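Local coordinates for glutamate racemase (Escherichia coli, PDB 2JFN), which belongs to the Asp/Glu/hydantoin racemase family of two-domain alpha/beta proteins and binds glutamic acid and uridine-5'-diphosphate-N-acetylmuramoyl-L-alanine at separate sites, at residues 39-44 against 231-236; 45-49 against 248-252; 54-60 against 71-75. One frame throughout, in Å; residues are numbered along the deposited sequence.

Contact 1: residues 39-44 against 231-236. With UMA (uridine-5'-diphosphate-N-acetylmuramoyl-L-alanine), chain C.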
loop_
_atom_site.group_PDB
_atom_site.type_symbol
_atom_site.label_atom_id
_atom_site.label_comp_id
_atom_site.label_asym_id
_atom_site.label_seq_id
_atom_site.Cartn_x
_atom_site.Cartn_y
_atom_site.Cartn_z
ATOM N N GLU A 39 -3.938 -3.906 -8.969
ATOM C CA GLU A 39 -2.955 -4.061 -10.046
ATOM C C GLU A 39 -2.550 -5.530 -10.183
ATOM O O GLU A 39 -2.417 -6.055 -11.288
ATOM C CB GLU A 39 -1.707 -3.227 -9.753
ATOM C CG GLU A 39 -1.911 -1.723 -9.803
ATOM C CD GLU A 39 -1.885 -1.171 -11.219
ATOM O OE1 GLU A 39 -1.967 0.067 -11.373
ATOM O OE2 GLU A 39 -1.776 -1.966 -12.176
ATOM N N ILE A 40 -2.348 -6.193 -9.052
ATOM C CA ILE A 40 -1.965 -7.597 -9.079
ATOM C C ILE A 40 -3.044 -8.469 -9.721
ATOM O O ILE A 40 -2.741 -9.298 -10.584
ATOM C CB ILE A 40 -1.666 -8.122 -7.661
ATOM C CG1 ILE A 40 -0.482 -7.357 -7.062
ATOM C CG2 ILE A 40 -1.363 -9.619 -7.709
ATOM C CD1 ILE A 40 -0.173 -7.730 -5.621
ATOM N N ARG A 41 -4.299 -8.285 -9.318
ATOM C CA ARG A 41 -5.379 -9.093 -9.876
ATOM C C ARG A 41 -5.613 -8.807 -11.353
ATOM O O ARG A 41 -6.091 -9.666 -12.085
ATOM C CB ARG A 41 -6.693 -8.885 -9.115
ATOM C CG ARG A 41 -7.354 -7.537 -9.336
ATOM C CD ARG A 41 -8.866 -7.627 -9.136
ATOM N NE ARG A 41 -9.492 -6.307 -9.156
ATOM C CZ ARG A 41 -10.802 -6.094 -9.078
ATOM N NH1 ARG A 41 -11.643 -7.117 -8.979
ATOM N NH2 ARG A 41 -11.272 -4.854 -9.096
ATOM N N HIS A 42 -5.295 -7.595 -11.789
ATOM C CA HIS A 42 -5.478 -7.259 -13.192
ATOM C C HIS A 42 -4.495 -8.090 -14.019
ATOM O O HIS A 42 -4.787 -8.476 -15.149
ATOM C CB HIS A 42 -5.240 -5.763 -13.413
ATOM C CG HIS A 42 -5.454 -5.323 -14.827
ATOM N ND1 HIS A 42 -4.600 -5.669 -15.852
ATOM C CD2 HIS A 42 -6.429 -4.570 -15.389
ATOM C CE1 HIS A 42 -5.038 -5.147 -16.984
ATOM N NE2 HIS A 42 -6.147 -4.475 -16.731
ATOM N N LEU A 43 -3.335 -8.376 -13.435
ATOM C CA LEU A 43 -2.304 -9.160 -14.099
ATOM C C LEU A 43 -2.485 -10.664 -13.860
ATOM O O LEU A 43 -2.236 -11.476 -14.750
ATOM C CB LEU A 43 -0.925 -8.716 -13.602
ATOM C CG LEU A 43 0.313 -9.304 -14.281
ATOM C CD1 LEU A 43 0.312 -8.919 -15.758
ATOM C CD2 LEU A 43 1.574 -8.787 -13.600
ATOM N N LEU A 44 -2.918 -11.027 -12.655
ATOM C CA LEU A 44 -3.129 -12.430 -12.279
ATOM C C LEU A 44 -4.519 -12.546 -11.661
ATOM O O LEU A 44 -4.667 -12.676 -10.444
ATOM C CB LEU A 44 -2.066 -12.847 -11.265
ATOM C CG LEU A 44 -0.626 -12.581 -11.703
ATOM C CD1 LEU A 44 0.285 -12.552 -10.496
ATOM C CD2 LEU A 44 -0.195 -13.645 -12.701
ATOM N N ILE A 231 4.683 -3.974 -8.711
ATOM C CA ILE A 231 4.496 -4.977 -7.665
ATOM C C ILE A 231 3.847 -6.189 -8.300
ATOM O O ILE A 231 4.190 -7.333 -7.996
ATOM C CB ILE A 231 3.557 -4.468 -6.548
ATOM C CG1 ILE A 231 4.166 -3.237 -5.885
ATOM C CG2 ILE A 231 3.306 -5.581 -5.520
ATOM C CD1 ILE A 231 5.477 -3.502 -5.228
ATOM N N ALA A 232 2.891 -5.923 -9.180
ATOM C CA ALA A 232 2.183 -6.979 -9.880
ATOM C C ALA A 232 3.210 -7.812 -10.658
ATOM O O ALA A 232 3.241 -9.039 -10.538
ATOM C CB ALA A 232 1.161 -6.372 -10.826
ATOM N N ARG A 233 4.058 -7.140 -11.438
ATOM C CA ARG A 233 5.083 -7.836 -12.215
ATOM C C ARG A 233 6.022 -8.633 -11.308
ATOM O O ARG A 233 6.375 -9.765 -11.621
ATOM C CB ARG A 233 5.893 -6.843 -13.062
ATOM C CG ARG A 233 5.108 -6.215 -14.216
ATOM C CD ARG A 233 6.048 -5.483 -15.171
ATOM N NE ARG A 233 6.689 -4.327 -14.545
ATOM C CZ ARG A 233 6.121 -3.128 -14.441
ATOM N NH1 ARG A 233 4.906 -2.923 -14.928
ATOM N NH2 ARG A 233 6.762 -2.137 -13.836
ATOM N N ARG A 234 6.426 -8.047 -10.185
ATOM C CA ARG A 234 7.312 -8.746 -9.255
ATOM C C ARG A 234 6.612 -9.979 -8.671
ATOM O O ARG A 234 7.245 -11.017 -8.450
ATOM C CB ARG A 234 7.741 -7.809 -8.124
ATOM C CG ARG A 234 8.628 -8.461 -7.073
ATOM C CD ARG A 234 9.913 -9.041 -7.671
ATOM N NE ARG A 234 10.832 -9.476 -6.622
ATOM C CZ ARG A 234 12.004 -10.063 -6.843
ATOM N NH1 ARG A 234 12.408 -10.294 -8.085
ATOM N NH2 ARG A 234 12.774 -10.413 -5.820
ATOM N N THR A 235 5.307 -9.859 -8.436
ATOM C CA THR A 235 4.507 -10.955 -7.892
ATOM C C THR A 235 4.437 -12.102 -8.898
ATOM O O THR A 235 4.633 -13.270 -8.543
ATOM C CB THR A 235 3.077 -10.473 -7.543
ATOM O OG1 THR A 235 3.152 -9.544 -6.455
ATOM C CG2 THR A 235 2.176 -11.650 -7.140
ATOM N N ALA A 236 4.173 -11.761 -10.156
ATOM C CA ALA A 236 4.100 -12.761 -11.214
ATOM C C ALA A 236 5.452 -13.460 -11.375
ATOM O O ALA A 236 5.509 -14.663 -11.621
ATOM C CB ALA A 236 3.689 -12.105 -12.529
HETATM N N1 UMA C . 8.646 -1.736 -6.410
HETATM C C2 UMA C . 8.493 -2.108 -4.980
HETATM N N3 UMA C . 8.624 -3.461 -4.703
HETATM C C4 UMA C . 8.884 -4.471 -5.641
HETATM C C5 UMA C . 9.030 -4.019 -7.088
HETATM C C6 UMA C . 8.904 -2.710 -7.387
HETATM O O2 UMA C . 8.261 -1.305 -4.090
HETATM O O4 UMA C . 8.973 -5.632 -5.271
HETATM C C1B UMA C . 8.505 -0.272 -6.728
HETATM C C2B UMA C . 9.811 0.464 -6.485
HETATM O "O2'" UMA C . 9.640 1.798 -5.863
HETATM C C3B UMA C . 10.532 0.560 -7.788
HETATM C C4B UMA C . 9.329 0.698 -8.701
HETATM O O4B UMA C . 8.257 -0.010 -8.089
HETATM O O3B UMA C . 11.360 1.744 -7.636
HETATM C C5B UMA C . 9.503 0.127 -10.051
HETATM O O5B UMA C . 10.053 -1.140 -9.964
HETATM P PA UMA C . 10.556 -1.970 -11.224
HETATM O O1A UMA C . 10.605 -3.358 -10.743
HETATM O O2A UMA C . 9.690 -1.716 -12.329
HETATM O O3A UMA C . 12.064 -1.413 -11.430
HETATM P PB UMA C . 13.018 -0.473 -10.563
HETATM O O1B UMA C . 12.478 0.860 -10.403
HETATM O O2B UMA C . 14.374 -0.612 -11.101
HETATM O "O1'" UMA C . 13.028 -1.313 -9.152
HETATM C "C1'" UMA C . 14.102 -2.093 -8.626
HETATM C "C2'" UMA C . 13.607 -3.350 -7.963
HETATM N "N2'" UMA C . 12.902 -4.233 -8.911
HETATM C "C7'" UMA C . 13.405 -5.421 -9.287
HETATM O "O7'" UMA C . 14.387 -5.916 -8.740
HETATM C "C8'" UMA C . 12.723 -6.178 -10.406
HETATM C "C3'" UMA C . 12.702 -2.947 -6.786
HETATM O "O3'" UMA C . 12.262 -4.134 -6.041
HETATM C "C4'" UMA C . 13.435 -1.989 -5.817
HETATM O "O4'" UMA C . 12.585 -1.595 -4.758
HETATM C "C5'" UMA C . 13.937 -0.759 -6.579
HETATM O "O5'" UMA C . 14.791 -1.217 -7.695
HETATM C "C6'" UMA C . 14.790 0.173 -5.738
HETATM O "O6'" UMA C . 15.870 -0.542 -5.156
HETATM C C18 UMA C . 13.066 -5.219 -5.513
HETATM C C19 UMA C . 13.410 -5.066 -4.068
HETATM O O18 UMA C . 14.445 -5.524 -3.616
HETATM C C20 UMA C . 12.411 -6.553 -5.928
HETATM N N4 UMA C . 12.501 -4.403 -3.336
HETATM C C21 UMA C . 12.526 -4.245 -1.875
HETATM C C22 UMA C . 12.715 -5.568 -1.074
HETATM O O19 UMA C . 12.266 -6.617 -1.587
HETATM O O20 UMA C . 13.314 -5.534 0.031
HETATM C C23 UMA C . 11.236 -3.553 -1.418
#
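Two helices of the alpha/beta fold, 33-43 and 228-241, pack side by side on one face of the mixed sheet, joining parts of the chain nearly 190 residues apart. The short segments cross at -52°, with their axes 8.5 Å apart at closest approach. At the closest point the small Ala232 faces the other helix: its CA lies 4.3 Å from Ile40 CA, and its CB touches Ile40 CA at 3.8 Å and Glu39 O at 3.6 Å.

The contact is apolar, without a hydrogen bond between the segments. Leu43 lies against the second helix, its CD2 3.7 Å from Ala232 CB and 4.1 Å from Ala236 CB. Leu44, the first residue to leave helical geometry, still contributes, with CD1 4.0 Å from both Ala236 CB and Thr235 CG2. On the sheet side, Ile40 CD1 meets Ile231 CG2 at 4.1 Å; Ile40, Ile231 and Thr235 all rest on Val89 of strand 87-90.

Thr235 OG1 donates to Ile231 O (2.9 Å), so the hydroxyl is satisfied by its own helix while it sits 3.9 Å from Ile40 CD1. The 231-236 segment also lines the pocket of uridine-5'-diphosphate-N-acetylmuramoyl-L-alanine. Ile231 CD1 comes within 3.2 Å of its N3, Arg234 CG lies 3.4 Å from its O4, and Arg233 NH2 makes a weak hydrogen bond of 3.3 Å to its phosphate oxygen O2A.

Contact 2: residues 45-49 against 248-252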
loop_
_atom_site.group_PDB
_atom_site.type_symbol
_atom_site.label_atom_id
_atom_site.label_comp_id
_atom_site.label_asym_id
_atom_site.label_seq_id
_atom_site.Cartn_x
_atom_site.Cartn_y
_atom_site.Cartn_z
ATOM N N PRO A 45 -5.563 -12.520 -12.503
ATOM C CA PRO A 45 -6.969 -12.603 -12.092
ATOM C C PRO A 45 -7.551 -13.878 -11.476
ATOM O O PRO A 45 -8.603 -13.816 -10.836
ATOM C CB PRO A 45 -7.712 -12.203 -13.366
ATOM C CG PRO A 45 -6.836 -12.756 -14.439
ATOM C CD PRO A 45 -5.457 -12.356 -13.966
ATOM N N ASP A 46 -6.893 -15.021 -11.635
ATOM C CA ASP A 46 -7.466 -16.258 -11.103
ATOM C C ASP A 46 -6.894 -16.795 -9.792
ATOM O O ASP A 46 -7.294 -17.869 -9.348
ATOM C CB ASP A 46 -7.386 -17.367 -12.162
ATOM C CG ASP A 46 -8.054 -16.975 -13.466
ATOM O OD1 ASP A 46 -9.262 -16.650 -13.443
ATOM O OD2 ASP A 46 -7.368 -16.995 -14.517
ATOM N N LEU A 47 -5.980 -16.061 -9.168
ATOM C CA LEU A 47 -5.377 -16.522 -7.920
ATOM C C LEU A 47 -6.373 -16.568 -6.771
ATOM O O LEU A 47 -7.473 -16.016 -6.861
ATOM C CB LEU A 47 -4.217 -15.605 -7.527
ATOM C CG LEU A 47 -3.151 -15.338 -8.588
ATOM C CD1 LEU A 47 -2.085 -14.432 -8.012
ATOM C CD2 LEU A 47 -2.544 -16.651 -9.051
ATOM N N HIS A 48 -5.993 -17.255 -5.698
ATOM C CA HIS A 48 -6.828 -17.323 -4.501
ATOM C C HIS A 48 -6.285 -16.195 -3.636
ATOM O O HIS A 48 -5.258 -16.353 -2.972
ATOM C CB HIS A 48 -6.651 -18.642 -3.748
ATOM C CG HIS A 48 -7.273 -18.638 -2.382
ATOM N ND1 HIS A 48 -6.629 -19.133 -1.267
ATOM C CD2 HIS A 48 -8.484 -18.209 -1.955
ATOM C CE1 HIS A 48 -7.417 -19.010 -0.213
ATOM N NE2 HIS A 48 -8.549 -18.452 -0.604
ATOM N N TYR A 49 -6.965 -15.059 -3.661
ATOM C CA TYR A 49 -6.514 -13.907 -2.900
ATOM C C TYR A 49 -7.070 -13.808 -1.487
ATOM O O TYR A 49 -8.235 -14.121 -1.223
ATOM C CB TYR A 49 -6.852 -12.609 -3.642
ATOM C CG TYR A 49 -6.062 -12.375 -4.912
ATOM C CD1 TYR A 49 -6.607 -12.663 -6.162
ATOM C CD2 TYR A 49 -4.773 -11.838 -4.861
ATOM C CE1 TYR A 49 -5.891 -12.414 -7.345
ATOM C CE2 TYR A 49 -4.047 -11.589 -6.027
ATOM C CZ TYR A 49 -4.614 -11.877 -7.267
ATOM O OH TYR A 49 -3.897 -11.609 -8.417
ATOM N N SER A 248 -5.394 -23.114 -3.293
ATOM C CA SER A 248 -6.712 -23.426 -2.767
ATOM C C SER A 248 -7.788 -23.133 -3.813
ATOM O O SER A 248 -7.590 -22.313 -4.710
ATOM C CB SER A 248 -6.977 -22.598 -1.502
ATOM O OG SER A 248 -8.296 -22.783 -1.028
ATOM N N ALA A 249 -8.926 -23.810 -3.693
ATOM C CA ALA A 249 -10.025 -23.599 -4.623
ATOM C C ALA A 249 -11.081 -22.697 -3.985
ATOM O O ALA A 249 -12.047 -22.303 -4.637
ATOM C CB ALA A 249 -10.642 -24.941 -5.031
ATOM N N ASP A 250 -10.893 -22.367 -2.709
ATOM C CA ASP A 250 -11.837 -21.502 -2.007
ATOM C C ASP A 250 -11.872 -20.130 -2.668
ATOM O O ASP A 250 -10.922 -19.728 -3.340
ATOM C CB ASP A 250 -11.449 -21.346 -0.529
ATOM C CG ASP A 250 -11.639 -22.627 0.268
ATOM O OD1 ASP A 250 -12.230 -23.588 -0.272
ATOM O OD2 ASP A 250 -11.204 -22.674 1.442
ATOM N N ALA A 251 -12.974 -19.414 -2.477
ATOM C CA ALA A 251 -13.132 -18.085 -3.053
ATOM C C ALA A 251 -12.271 -17.078 -2.295
ATOM O O ALA A 251 -11.817 -17.354 -1.186
ATOM C CB ALA A 251 -14.592 -17.665 -2.997
ATOM N N ASN A 252 -12.053 -15.913 -2.898
ATOM C CA ASN A 252 -11.247 -14.872 -2.274
ATOM C C ASN A 252 -11.880 -14.457 -0.956
ATOM O O ASN A 252 -13.099 -14.411 -0.834
ATOM C CB ASN A 252 -11.137 -13.645 -3.181
ATOM C CG ASN A 252 -10.520 -13.965 -4.520
ATOM O OD1 ASN A 252 -9.678 -14.858 -4.632
ATOM N ND2 ASN A 252 -10.920 -13.225 -5.545
HETATM O O HOH W 1 -9.488 -14.360 -7.962
HETATM O O HOH W 2 -10.530 -18.170 1.142
#
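At one end of the mixed sheet of this alpha/beta fold, the start of strand 48-53 meets the turn between strands 247-248 and 253-256. Asn252, with chi1 m, brings its amide back to the first segment: OD1 accepts from Tyr49 N at 2.9 Å, next to the backbone hydrogen bonding of Tyr49 with Ile253 in the parallel strand pair. The same amide donates through ND2 to water 1 (3.0 Å), which also lies 2.8 Å from Leu47 O, and to Gly274 O.

His48 adopts chi1 t, which carries its imidazole over to the turn. Ser248 OG lies over one ring face, ND1 bonds to Thr23 OG1, and Tyr83 meets the ring edge-to-face. Water 2 joins the other nitrogen to the turn, 2.7 Å from His48 NE2 and 2.8 Å from Ala251 O. Tyr49, with chi1 m, sends its ring away from the turn toward helix 33-43, touching Ile40 and Arg41, and its hydroxyl hydrogen-bonds Leu44 O just beyond the helix end; Asn252 OD1 stays near the ring plane at its edge.

From outside, Tyr83 OH hydrogen-bonds Asp250 OD2; within the loop, Ser248, at chi1 t, closes an ST turn in which its OG accepts from Asp250 N at 3.1 Å.

Contact 3: residues 54-60 against 71-75. With GLU (glutamic acid), chain B.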
loop_
_atom_site.group_PDB
_atom_site.type_symbol
_atom_site.label_atom_id
_atom_site.label_comp_id
_atom_site.label_asym_id
_atom_site.label_seq_id
_atom_site.Cartn_x
_atom_site.Cartn_y
_atom_site.Cartn_z
ATOM N N ASP A 54 -5.208 -4.511 9.173
ATOM C CA ASP A 54 -5.134 -4.343 10.622
ATOM C C ASP A 54 -5.945 -3.149 11.122
ATOM O O ASP A 54 -5.382 -2.121 11.496
ATOM C CB ASP A 54 -3.671 -4.184 11.044
ATOM C CG ASP A 54 -3.481 -4.320 12.547
ATOM O OD1 ASP A 54 -4.493 -4.471 13.270
ATOM O OD2 ASP A 54 -2.318 -4.275 12.999
ATOM N N ASN A 55 -7.268 -3.292 11.153
ATOM C CA ASN A 55 -8.115 -2.204 11.608
ATOM C C ASN A 55 -7.946 -1.947 13.102
ATOM O O ASN A 55 -8.355 -0.904 13.598
ATOM C CB ASN A 55 -9.588 -2.489 11.267
ATOM C CG ASN A 55 -10.126 -3.734 11.950
ATOM O OD1 ASN A 55 -9.541 -4.817 11.862
ATOM N ND2 ASN A 55 -11.261 -3.585 12.629
ATOM N N VAL A 56 -7.318 -2.886 13.806
ATOM C CA VAL A 56 -7.084 -2.756 15.246
ATOM C C VAL A 56 -5.928 -1.806 15.584
ATOM O O VAL A 56 -6.013 -1.028 16.539
ATOM C CB VAL A 56 -6.791 -4.142 15.888
ATOM C CG1 VAL A 56 -6.216 -3.974 17.298
ATOM C CG2 VAL A 56 -8.073 -4.962 15.952
ATOM N N ALA A 57 -4.856 -1.856 14.800
ATOM C CA ALA A 57 -3.707 -1.010 15.075
ATOM C C ALA A 57 -3.507 0.130 14.075
ATOM O O ALA A 57 -2.566 0.910 14.207
ATOM C CB ALA A 57 -2.449 -1.862 15.170
ATOM N N PHE A 58 -4.381 0.228 13.077
ATOM C CA PHE A 58 -4.287 1.318 12.103
ATOM C C PHE A 58 -4.502 2.597 12.913
ATOM O O PHE A 58 -5.370 2.626 13.783
ATOM C CB PHE A 58 -5.399 1.202 11.055
ATOM C CG PHE A 58 -5.500 2.397 10.150
ATOM C CD1 PHE A 58 -4.732 2.479 8.990
ATOM C CD2 PHE A 58 -6.326 3.467 10.487
ATOM C CE1 PHE A 58 -4.780 3.612 8.179
ATOM C CE2 PHE A 58 -6.382 4.609 9.680
ATOM C CZ PHE A 58 -5.608 4.682 8.526
ATOM N N PRO A 59 -3.745 3.674 12.626
ATOM C CA PRO A 59 -2.696 3.825 11.610
ATOM C C PRO A 59 -1.301 3.430 12.096
ATOM O O PRO A 59 -0.947 3.645 13.259
ATOM C CB PRO A 59 -2.776 5.308 11.260
ATOM C CG PRO A 59 -3.046 5.921 12.595
ATOM C CD PRO A 59 -4.096 4.991 13.200
ATOM N N TYR A 60 -0.517 2.849 11.192
ATOM C CA TYR A 60 0.846 2.420 11.496
ATOM C C TYR A 60 1.833 3.604 11.490
ATOM O O TYR A 60 2.863 3.571 12.169
ATOM C CB TYR A 60 1.299 1.368 10.469
ATOM C CG TYR A 60 0.819 -0.054 10.725
ATOM C CD1 TYR A 60 -0.231 -0.329 11.611
ATOM C CD2 TYR A 60 1.416 -1.130 10.060
ATOM C CE1 TYR A 60 -0.673 -1.651 11.826
ATOM C CE2 TYR A 60 0.990 -2.438 10.265
ATOM C CZ TYR A 60 -0.053 -2.698 11.146
ATOM O OH TYR A 60 -0.464 -4.000 11.335
ATOM N N ARG A 71 3.847 -6.982 15.090
ATOM C CA ARG A 71 2.448 -7.038 14.687
ATOM C C ARG A 71 2.260 -7.650 13.304
ATOM O O ARG A 71 1.436 -8.547 13.132
ATOM C CB ARG A 71 1.843 -5.631 14.722
ATOM C CG ARG A 71 0.367 -5.556 14.355
ATOM C CD ARG A 71 -0.515 -6.316 15.341
ATOM N NE ARG A 71 -1.931 -6.093 15.040
ATOM C CZ ARG A 71 -2.938 -6.724 15.635
ATOM N NH1 ARG A 71 -2.700 -7.632 16.576
ATOM N NH2 ARG A 71 -4.186 -6.452 15.278
ATOM N N VAL A 72 3.023 -7.176 12.321
ATOM C CA VAL A 72 2.890 -7.704 10.968
ATOM C C VAL A 72 3.303 -9.176 10.904
ATOM O O VAL A 72 2.680 -9.968 10.197
ATOM C CB VAL A 72 3.712 -6.871 9.962
ATOM C CG1 VAL A 72 3.555 -7.445 8.563
ATOM C CG2 VAL A 72 3.226 -5.416 9.988
ATOM N N VAL A 73 4.342 -9.545 11.643
ATOM C CA VAL A 73 4.778 -10.937 11.674
ATOM C C VAL A 73 3.655 -11.792 12.289
ATOM O O VAL A 73 3.378 -12.888 11.815
ATOM C CB VAL A 73 6.075 -11.111 12.504
ATOM C CG1 VAL A 73 6.336 -12.597 12.777
ATOM C CG2 VAL A 73 7.260 -10.521 11.752
ATOM N N ALA A 74 3.002 -11.286 13.333
ATOM C CA ALA A 74 1.914 -12.031 13.971
ATOM C C ALA A 74 0.711 -12.177 13.029
ATOM O O ALA A 74 0.079 -13.233 12.975
ATOM C CB ALA A 74 1.482 -11.345 15.269
ATOM N N ILE A 75 0.384 -11.121 12.290
ATOM C CA ILE A 75 -0.741 -11.212 11.374
ATOM C C ILE A 75 -0.466 -12.214 10.238
ATOM O O ILE A 75 -1.333 -13.013 9.895
ATOM C CB ILE A 75 -1.107 -9.820 10.796
ATOM C CG1 ILE A 75 -1.682 -8.939 11.913
ATOM C CG2 ILE A 75 -2.118 -9.974 9.655
ATOM C CD1 ILE A 75 -1.919 -7.481 11.522
HETATM N N GLU B . -1.192 2.034 3.352
HETATM C CA GLU B . -0.399 3.002 4.116
HETATM C C GLU B . 1.065 2.810 3.768
HETATM O O GLU B . 1.405 2.518 2.564
HETATM C CB GLU B . -0.626 2.786 5.620
HETATM C CG GLU B . -0.857 4.138 6.331
HETATM C CD GLU B . -0.783 3.979 7.844
HETATM O OE1 GLU B . -0.347 4.896 8.534
HETATM O OE2 GLU B . -1.166 2.939 8.389
HETATM O OXT GLU B . 1.962 2.950 4.664
#
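Asp54, just past the end of strand 48-53, directs its carboxylate at helix 65-82 and makes a two-pronged salt bridge with Arg71: NH2 donates to OD1 and NE to OD2, both at 2.8 Å and nearly linear. The same OD1 accepts from Ala57 N at 3.1 Å in an Asx motif that curls the chain back beneath the carboxylate. Val56 CB lies 3.5 Å from Arg71 NH2, and Ala57 CB 4.3 Å from Arg71 NE. Phe58 and Pro59, joined by a cis peptide, turn the chain into the glutamic acid pocket. Tyr60 then serves both sides. Its backbone N donates to OE2 of the bound glutamic acid (2.9 Å), while its side chain runs back to the helix, where CE2 meets Val72 CG2 at 3.7 Å; within its own segment Tyr60 OH donates to Asp54 OD2 at a short 2.5 Å.

Arg71 has a further partner, since NH1 forms a salt bridge with the C-terminal carboxylate of Gly285. The buried Asp54 carboxylate is thus matched by a guanidinium, a hydroxyl and the Ala57 NH (and, weakly, that of Val56), and this network ties the pocket loop that carries Tyr60 N to the helix and the chain terminus.

Contacts 1 and 2 are neighbours, their centres 14 Å apart, and their segments alternate along the chain: 39-44 runs directly into 45-49, and 231-236 precedes 248-252. They touch through Tyr49, whose OH lies 2.4 Å from Leu44 O, a probable hydrogen bond, and packs 3.3 Å from Ile40 CG2. Contact 3 stands apart, nested in sequence within the loops closed by both, with its nearest atoms about 14 Å from contact 1 and about 13 Å from contact 2. Two of the contacts reach ligands: contact 1 borders uridine-5'-diphosphate-N-acetylmuramoyl-L-alanine and contact 3 the glutamic acid, which lies about 11 Å from the side chain of Ile231.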